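Local coordinates for AT5g51070/K3K7_27 (Arabidopsis thaliana, PDB 5GKM), which is a Clp chaperone, probably an ATP-hydrolysing partner of the caseinolytic protease, represented by its all-helical N-terminal domain, at residues R9-A14 with Y117-H122. Numbering follows the deposited sequence. Where two conformers were deposited one is given.
Sequences RFTERA and YIAPEH
Arg9 O accepts from Ile118 N at 2.9 Å and Thr11 N gives to Ile118 O, so that Phe10 and Ile118 form a single beta bridge just ahead of helices 12-27 and 120-130, within the all-helical N-terminal Clp domain. The bridge ties the start of the domain to its second half, 103 residues on. Arg9 lays its CB against Ile118 CD1, while its guanidinium leads off to Gln116. Over one face of the Phe10 ring, offset toward the rim, lies Ile118 CG2, 3.8 Å from the ring centroid in a CH-pi contact. Val107 of helix 97-112 also packs on this buried ring. Thr11 is the N-cap of helix 12-27; chi1 of 71° sets OG1 where it accepts from Ala14 N (3.1 Å). The methyl CG2 of Thr11 rests on Tyr117 CB at 3.6 Å. Arg13 meets the first turn of helix 120-130. Its CB abuts Pro120 CG at 3.5 Å, and the same ring carbon lies over the centre of one guanidinium face. Arg13 NH1 gives to the syn lone pair of Glu121 OE2 at 3.1 Å, a salt bridge with OE2 at the edge of the guanidinium, near its plane, although the two planar groups are inclined by 54°. NH2 has a second acidic partner in Glu45, and OE2 a second arginine in Arg156, so the charges join helices 12-27, 35-45, 120-130 and 146-158. Ala14, buried, sets CB 3.5 Å from Ile118 O, with Pro120 CD also near.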
loop_
_atom_site.group_PDB
_atom_site.type_symbol
_atom_site.label_atom_id
_atom_site.label_comp_id
_atom_site.label_asym_id
_atom_site.label_seq_id
_atom_site.Cartn_x
_atom_site.Cartn_y
_atom_site.Cartn_z
ATOM N N ARG A 9 -16.098 -2.743 5.573
ATOM C CA ARG A 9 -16.267 -3.020 4.180
ATOM C C ARG A 9 -15.031 -3.415 3.421
ATOM O O ARG A 9 -15.103 -3.655 2.275
ATOM C CB ARG A 9 -17.018 -1.921 3.480
ATOM C CG ARG A 9 -18.478 -1.976 3.870
ATOM C CD ARG A 9 -19.344 -1.328 2.844
ATOM N NE ARG A 9 -20.703 -1.361 3.261
ATOM C CZ ARG A 9 -21.683 -1.917 2.583
ATOM N NH1 ARG A 9 -21.449 -2.446 1.413
ATOM N NH2 ARG A 9 -22.914 -1.902 3.082
ATOM N N PHE A 10 -13.916 -3.494 4.114
ATOM C CA PHE A 10 -12.684 -3.922 3.489
ATOM C C PHE A 10 -12.684 -5.444 3.328
ATOM O O PHE A 10 -13.033 -6.136 4.231
ATOM C CB PHE A 10 -11.462 -3.463 4.289
ATOM C CG PHE A 10 -11.109 -2.005 4.127
ATOM C CD1 PHE A 10 -11.994 -1.034 4.457
ATOM C CD2 PHE A 10 -9.866 -1.619 3.700
ATOM C CE1 PHE A 10 -11.676 0.290 4.316
ATOM C CE2 PHE A 10 -9.550 -0.300 3.578
ATOM C CZ PHE A 10 -10.473 0.661 3.893
ATOM N N THR A 11 -12.295 -5.928 2.170
ATOM C CA THR A 11 -12.259 -7.328 1.939
ATOM C C THR A 11 -11.161 -8.008 2.750
ATOM O O THR A 11 -10.244 -7.409 3.225
ATOM C CB THR A 11 -12.050 -7.709 0.479
ATOM O OG1 THR A 11 -10.721 -7.410 0.068
ATOM C CG2 THR A 11 -13.062 -6.990 -0.406
ATOM N N GLU A 12 -11.339 -9.314 2.871
ATOM C CA GLU A 12 -10.243 -10.184 3.510
ATOM C C GLU A 12 -8.731 -9.989 2.910
ATOM O O GLU A 12 -7.846 -9.814 3.637
ATOM C CB GLU A 12 -10.613 -11.673 3.438
ATOM C CG GLU A 12 -9.571 -12.577 4.033
ATOM C CD GLU A 12 -9.768 -14.055 3.663
ATOM O OE1 GLU A 12 -10.819 -14.444 3.119
ATOM O OE2 GLU A 12 -8.814 -14.824 3.802
ATOM N N ARG A 13 -8.682 -9.854 1.597
ATOM C CA ARG A 13 -7.458 -9.532 0.952
ATOM C C ARG A 13 -6.991 -8.148 1.360
ATOM O O ARG A 13 -5.836 -7.955 1.506
ATOM C CB ARG A 13 -7.526 -9.551 -0.568
ATOM C CG ARG A 13 -7.893 -10.881 -1.175
ATOM C CD ARG A 13 -7.811 -10.872 -2.696
ATOM N NE ARG A 13 -6.546 -10.339 -3.106
ATOM C CZ ARG A 13 -6.383 -9.516 -4.111
ATOM N NH1 ARG A 13 -7.409 -9.170 -4.848
ATOM N NH2 ARG A 13 -5.182 -9.019 -4.343
ATOM N N ALA A 14 -7.901 -7.203 1.408
ATOM C CA ALA A 14 -7.468 -5.863 1.722
ATOM C C ALA A 14 -6.904 -5.773 3.147
ATOM O O ALA A 14 -5.977 -5.093 3.392
ATOM C CB ALA A 14 -8.605 -4.889 1.544
ATOM N N TYR A 117 -17.575 -3.252 -1.527
ATOM C CA TYR A 117 -16.393 -3.620 -0.784
ATOM C C TYR A 117 -15.221 -2.740 -1.153
ATOM O O TYR A 117 -15.238 -2.160 -2.152
ATOM C CB TYR A 117 -15.996 -5.068 -1.049
ATOM C CG TYR A 117 -15.826 -5.451 -2.516
ATOM C CD1 TYR A 117 -14.686 -5.156 -3.182
ATOM C CD2 TYR A 117 -16.823 -6.116 -3.220
ATOM C CE1 TYR A 117 -14.497 -5.467 -4.483
ATOM C CE2 TYR A 117 -16.643 -6.472 -4.516
ATOM C CZ TYR A 117 -15.488 -6.130 -5.161
ATOM O OH TYR A 117 -15.329 -6.474 -6.472
ATOM N N ILE A 118 -14.214 -2.698 -0.300
ATOM C CA ILE A 118 -12.957 -2.043 -0.608
ATOM C C ILE A 118 -11.931 -3.161 -0.714
ATOM O O ILE A 118 -11.667 -3.838 0.219
ATOM C CB ILE A 118 -12.479 -1.066 0.493
ATOM C CG1 ILE A 118 -13.352 0.163 0.600
ATOM C CG2 ILE A 118 -11.103 -0.548 0.184
ATOM C CD1 ILE A 118 -14.556 0.008 1.454
ATOM N N ALA A 119 -11.436 -3.346 -1.908
ATOM C CA ALA A 119 -10.453 -4.337 -2.219
ATOM C C ALA A 119 -9.055 -3.748 -2.264
ATOM O O ALA A 119 -8.869 -2.623 -2.269
ATOM C CB ALA A 119 -10.779 -5.043 -3.522
ATOM N N PRO A 120 -8.068 -4.634 -2.357
ATOM C CA PRO A 120 -6.695 -4.135 -2.475
ATOM C C PRO A 120 -6.515 -3.211 -3.706
ATOM O O PRO A 120 -5.728 -2.333 -3.707
ATOM C CB PRO A 120 -5.876 -5.424 -2.667
ATOM C CG PRO A 120 -6.629 -6.438 -1.950
ATOM C CD PRO A 120 -8.062 -6.102 -2.246
ATOM N N GLU A 121 -7.285 -3.510 -4.731
ATOM C CA GLU A 121 -7.204 -2.750 -5.947
ATOM C C GLU A 121 -7.655 -1.299 -5.741
ATOM O O GLU A 121 -7.123 -0.433 -6.296
ATOM C CB GLU A 121 -7.963 -3.441 -7.048
ATOM C CG GLU A 121 -7.267 -4.697 -7.470
ATOM C CD GLU A 121 -7.501 -5.902 -6.566
ATOM O OE1 GLU A 121 -8.378 -5.965 -5.766
ATOM O OE2 GLU A 121 -6.763 -6.801 -6.764
ATOM N N HIS A 122 -8.676 -1.102 -4.924
ATOM C CA HIS A 122 -9.090 0.222 -4.561
ATOM C C HIS A 122 -8.025 0.944 -3.779
ATOM O O HIS A 122 -7.849 2.100 -3.921
ATOM C CB HIS A 122 -10.333 0.215 -3.699
ATOM C CG HIS A 122 -11.561 -0.336 -4.380
ATOM N ND1 HIS A 122 -12.170 -1.456 -4.008
ATOM C CD2 HIS A 122 -12.271 0.144 -5.439
ATOM C CE1 HIS A 122 -13.213 -1.662 -4.784
ATOM N NE2 HIS A 122 -13.265 -0.692 -5.662
#